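Uncharacterized protein (Sulfolobus tokodaii, PDB 2PD2) is of unknown function but belongs to the DsrE/DsrF-like family, whose relatives include sulfur-handling proteins, and assembles as a trimer. Local coordinates at residues M1-D9 with K98-L108. Sequence-based numbering, arbitrary orientation.
Sequences MKVVVQIKD and KQSEGWIYLAL
Strands 2-7 and 104-107 run parallel, V3 beside I104, zipped by five backbone hydrogen bonds from I104 N to K2 O through to L108 N to Q6 O. At the strands' N-terminal end K2 lays CB over one face of the W103 indole, 3.8 Å from the five-membered ring centroid, while K98 CE lies over the rim of the opposite face. CG, anti to the carbonyl carbon (chi1 -67°), carries the K2 chain across its face to CD, 3.6 Å from W103 NE1; NZ salt-bridges E31. With W103 cut back to alanine, K2 and K98 would probably lose the flat surface between them, and a gap open along the V3-V4 backbone at the ring edge. This is the edge of a parallel α/β sheet: helix 91-100 ends in a Schellman motif at G102, and the chain returns as strand 104-107. V4 CG2 packs against K98 CB at the helix end. On the face shared by V4 and Y105, Y105 OH donates to Q6 OE1 (2.6 Å) from above the amide's carbonyl plane; Q6 NE2 bonds A107 O of the third subunit. On the V3 and L106 face, V5 CG1 reaches L108 CD1 (3.5 Å), and L108 packs on A16 of helix 13-26.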
loop_
_atom_site.group_PDB
_atom_site.type_symbol
_atom_site.label_atom_id
_atom_site.label_comp_id
_atom_site.label_asym_id
_atom_site.label_seq_id
_atom_site.Cartn_x
_atom_site.Cartn_y
_atom_site.Cartn_z
ATOM N N MET A 1 -18.085 -7.637 -7.373
ATOM C CA MET A 1 -17.019 -7.243 -6.414
ATOM C C MET A 1 -16.225 -6.074 -6.981
ATOM O O MET A 1 -15.394 -6.260 -7.872
ATOM C CB MET A 1 -16.074 -8.413 -6.174
ATOM C CG MET A 1 -14.961 -8.099 -5.204
ATOM S SD MET A 1 -15.527 -8.191 -3.511
ATOM C CE MET A 1 -15.080 -9.866 -3.127
ATOM N N LYS A 2 -16.470 -4.883 -6.447
ATOM C CA LYS A 2 -15.792 -3.668 -6.900
ATOM C C LYS A 2 -14.433 -3.477 -6.224
ATOM O O LYS A 2 -14.339 -3.425 -4.997
ATOM C CB LYS A 2 -16.682 -2.452 -6.633
ATOM C CG LYS A 2 -17.971 -2.425 -7.468
ATOM C CD LYS A 2 -18.896 -1.284 -7.018
ATOM C CE LYS A 2 -19.984 -0.996 -8.051
ATOM N NZ LYS A 2 -20.823 -2.190 -8.334
ATOM N N VAL A 3 -13.382 -3.369 -7.035
ATOM C CA VAL A 3 -12.027 -3.195 -6.519
ATOM C C VAL A 3 -11.319 -2.019 -7.191
ATOM O O VAL A 3 -11.264 -1.942 -8.417
ATOM C CB VAL A 3 -11.164 -4.457 -6.775
ATOM C CG1 VAL A 3 -9.801 -4.305 -6.110
ATOM C CG2 VAL A 3 -11.885 -5.703 -6.255
ATOM N N VAL A 4 -10.806 -1.093 -6.390
ATOM C CA VAL A 4 -10.062 0.024 -6.940
ATOM C C VAL A 4 -8.595 -0.307 -6.647
ATOM O O VAL A 4 -8.180 -0.428 -5.492
ATOM C CB VAL A 4 -10.497 1.384 -6.308
ATOM C CG1 VAL A 4 -10.273 1.385 -4.811
ATOM C CG2 VAL A 4 -9.744 2.523 -6.975
ATOM N N VAL A 5 -7.830 -0.504 -7.714
ATOM C CA VAL A 5 -6.421 -0.857 -7.619
ATOM C C VAL A 5 -5.495 0.340 -7.816
ATOM O O VAL A 5 -5.653 1.113 -8.755
ATOM C CB VAL A 5 -6.049 -1.902 -8.686
ATOM C CG1 VAL A 5 -4.562 -2.260 -8.573
ATOM C CG2 VAL A 5 -6.920 -3.144 -8.533
ATOM N N GLN A 6 -4.511 0.472 -6.938
ATOM C CA GLN A 6 -3.551 1.566 -7.036
ATOM C C GLN A 6 -2.170 1.061 -7.446
ATOM O O GLN A 6 -1.711 0.036 -6.953
ATOM C CB GLN A 6 -3.417 2.282 -5.689
ATOM C CG GLN A 6 -2.200 3.215 -5.600
ATOM C CD GLN A 6 -1.831 3.543 -4.167
ATOM O OE1 GLN A 6 -1.883 2.676 -3.293
ATOM N NE2 GLN A 6 -1.443 4.791 -3.919
ATOM N N ILE A 7 -1.524 1.780 -8.358
ATOM C CA ILE A 7 -0.164 1.453 -8.785
ATOM C C ILE A 7 0.555 2.798 -8.845
ATOM O O ILE A 7 0.121 3.697 -9.562
ATOM C CB ILE A 7 -0.114 0.799 -10.182
ATOM C CG1 ILE A 7 -0.994 -0.452 -10.218
ATOM C CG2 ILE A 7 1.319 0.411 -10.508
ATOM C CD1 ILE A 7 -0.984 -1.167 -11.563
ATOM N N LYS A 8 1.643 2.940 -8.092
ATOM C CA LYS A 8 2.363 4.212 -8.057
ATOM C C LYS A 8 3.840 4.151 -8.438
ATOM O O LYS A 8 4.425 5.164 -8.822
ATOM C CB LYS A 8 2.239 4.833 -6.661
ATOM C CG LYS A 8 2.680 3.910 -5.522
ATOM C CD LYS A 8 2.661 4.625 -4.165
ATOM C CE LYS A 8 2.909 3.666 -2.995
ATOM N NZ LYS A 8 1.713 2.822 -2.651
ATOM N N ASP A 9 4.443 2.972 -8.334
ATOM C CA ASP A 9 5.861 2.823 -8.637
ATOM C C ASP A 9 6.100 2.224 -10.017
ATOM O O ASP A 9 5.749 1.070 -10.279
ATOM C CB ASP A 9 6.531 1.961 -7.560
ATOM C CG ASP A 9 6.385 2.556 -6.164
ATOM O OD1 ASP A 9 6.787 3.724 -5.971
ATOM O OD2 ASP A 9 5.870 1.858 -5.260
ATOM N N LYS A 98 -13.470 6.400 -4.690
ATOM C CA LYS A 98 -14.008 5.083 -5.002
ATOM C C LYS A 98 -14.183 4.289 -3.711
ATOM O O LYS A 98 -15.182 3.594 -3.539
ATOM C CB LYS A 98 -13.095 4.314 -5.975
ATOM C CG LYS A 98 -12.884 4.999 -7.328
ATOM C CD LYS A 98 -14.192 5.441 -7.990
ATOM C CE LYS A 98 -15.130 4.283 -8.295
ATOM N NZ LYS A 98 -16.377 4.764 -8.969
ATOM N N GLN A 99 -13.220 4.386 -2.798
ATOM C CA GLN A 99 -13.346 3.663 -1.536
ATOM C C GLN A 99 -14.564 4.136 -0.751
ATOM O O GLN A 99 -15.264 3.329 -0.146
ATOM C CB GLN A 99 -12.097 3.833 -0.669
ATOM C CG GLN A 99 -10.895 3.016 -1.120
ATOM C CD GLN A 99 -9.766 3.067 -0.107
ATOM O OE1 GLN A 99 -9.845 2.459 0.957
ATOM N NE2 GLN A 99 -8.714 3.811 -0.430
ATOM N N SER A 100 -14.821 5.440 -0.764
ATOM C CA SER A 100 -15.968 5.975 -0.034
ATOM C C SER A 100 -17.263 5.505 -0.696
ATOM O O SER A 100 -18.323 5.507 -0.076
ATOM C CB SER A 100 -15.925 7.510 0.003
ATOM O OG SER A 100 -16.201 8.070 -1.268
ATOM N N GLU A 101 -17.166 5.105 -1.958
ATOM C CA GLU A 101 -18.320 4.620 -2.701
ATOM C C GLU A 101 -18.495 3.111 -2.516
ATOM O O GLU A 101 -19.385 2.509 -3.111
ATOM C CB GLU A 101 -18.169 4.957 -4.191
ATOM C CG GLU A 101 -18.465 6.417 -4.548
ATOM C CD GLU A 101 -17.922 6.815 -5.920
ATOM O OE1 GLU A 101 -17.994 5.996 -6.858
ATOM O OE2 GLU A 101 -17.426 7.954 -6.065
ATOM N N GLY A 102 -17.641 2.506 -1.691
ATOM C CA GLY A 102 -17.737 1.077 -1.436
ATOM C C GLY A 102 -16.765 0.179 -2.191
ATOM O O GLY A 102 -16.848 -1.045 -2.104
ATOM N N TRP A 103 -15.837 0.768 -2.935
ATOM C CA TRP A 103 -14.879 -0.039 -3.679
ATOM C C TRP A 103 -13.775 -0.518 -2.753
ATOM O O TRP A 103 -13.298 0.236 -1.909
ATOM C CB TRP A 103 -14.280 0.766 -4.832
ATOM C CG TRP A 103 -15.270 1.075 -5.907
ATOM C CD1 TRP A 103 -16.462 1.729 -5.767
ATOM C CD2 TRP A 103 -15.166 0.721 -7.289
ATOM N NE1 TRP A 103 -17.110 1.802 -6.977
ATOM C CE2 TRP A 103 -16.334 1.194 -7.930
ATOM C CE3 TRP A 103 -14.198 0.054 -8.047
ATOM C CZ2 TRP A 103 -16.565 1.013 -9.294
ATOM C CZ3 TRP A 103 -14.427 -0.124 -9.412
ATOM C CH2 TRP A 103 -15.600 0.355 -10.018
ATOM N N ILE A 104 -13.385 -1.781 -2.905
ATOM C CA ILE A 104 -12.329 -2.356 -2.089
ATOM C C ILE A 104 -10.960 -1.943 -2.640
ATOM O O ILE A 104 -10.671 -2.091 -3.825
ATOM C CB ILE A 104 -12.450 -3.893 -2.043
ATOM C CG1 ILE A 104 -13.763 -4.273 -1.341
ATOM C CG2 ILE A 104 -11.246 -4.499 -1.306
ATOM C CD1 ILE A 104 -14.109 -5.744 -1.403
ATOM N N TYR A 105 -10.129 -1.426 -1.746
ATOM C CA TYR A 105 -8.796 -0.928 -2.067
ATOM C C TYR A 105 -7.707 -1.996 -2.094
ATOM O O TYR A 105 -7.614 -2.835 -1.193
ATOM C CB TYR A 105 -8.460 0.168 -1.048
ATOM C CG TYR A 105 -7.074 0.769 -1.102
ATOM C CD1 TYR A 105 -6.465 1.100 -2.312
ATOM C CD2 TYR A 105 -6.405 1.084 0.078
ATOM C CE1 TYR A 105 -5.219 1.741 -2.335
ATOM C CE2 TYR A 105 -5.174 1.721 0.068
ATOM C CZ TYR A 105 -4.586 2.046 -1.137
ATOM O OH TYR A 105 -3.383 2.702 -1.123
ATOM N N LEU A 106 -6.886 -1.951 -3.140
ATOM C CA LEU A 106 -5.773 -2.881 -3.308
ATOM C C LEU A 106 -4.564 -2.086 -3.790
ATOM O O LEU A 106 -4.574 -1.534 -4.898
ATOM C CB LEU A 106 -6.118 -3.972 -4.334
ATOM C CG LEU A 106 -4.969 -4.933 -4.674
ATOM C CD1 LEU A 106 -4.532 -5.686 -3.413
ATOM C CD2 LEU A 106 -5.412 -5.912 -5.746
ATOM N N ALA A 107 -3.531 -2.012 -2.955
ATOM C CA ALA A 107 -2.320 -1.272 -3.312
ATOM C C ALA A 107 -1.277 -2.206 -3.915
ATOM O O ALA A 107 -0.866 -3.181 -3.284
ATOM C CB ALA A 107 -1.749 -0.579 -2.082
ATOM N N LEU A 108 -0.863 -1.912 -5.142
ATOM C CA LEU A 108 0.138 -2.720 -5.826
ATOM C C LEU A 108 1.354 -1.872 -6.186
ATOM O O LEU A 108 1.428 -0.723 -5.703
ATOM C CB LEU A 108 -0.454 -3.344 -7.091
ATOM C CG LEU A 108 -1.550 -4.395 -6.878
ATOM C CD1 LEU A 108 -2.125 -4.817 -8.224
ATOM C CD2 LEU A 108 -0.975 -5.598 -6.140
ATOM O OXT LEU A 108 2.223 -2.374 -6.934
HETATM O O HOH W 1 -16.707 -3.794 -3.216
HETATM O O HOH W 2 0.446 1.383 -4.575
HETATM O O HOH W 3 3.223 0.753 -7.060
#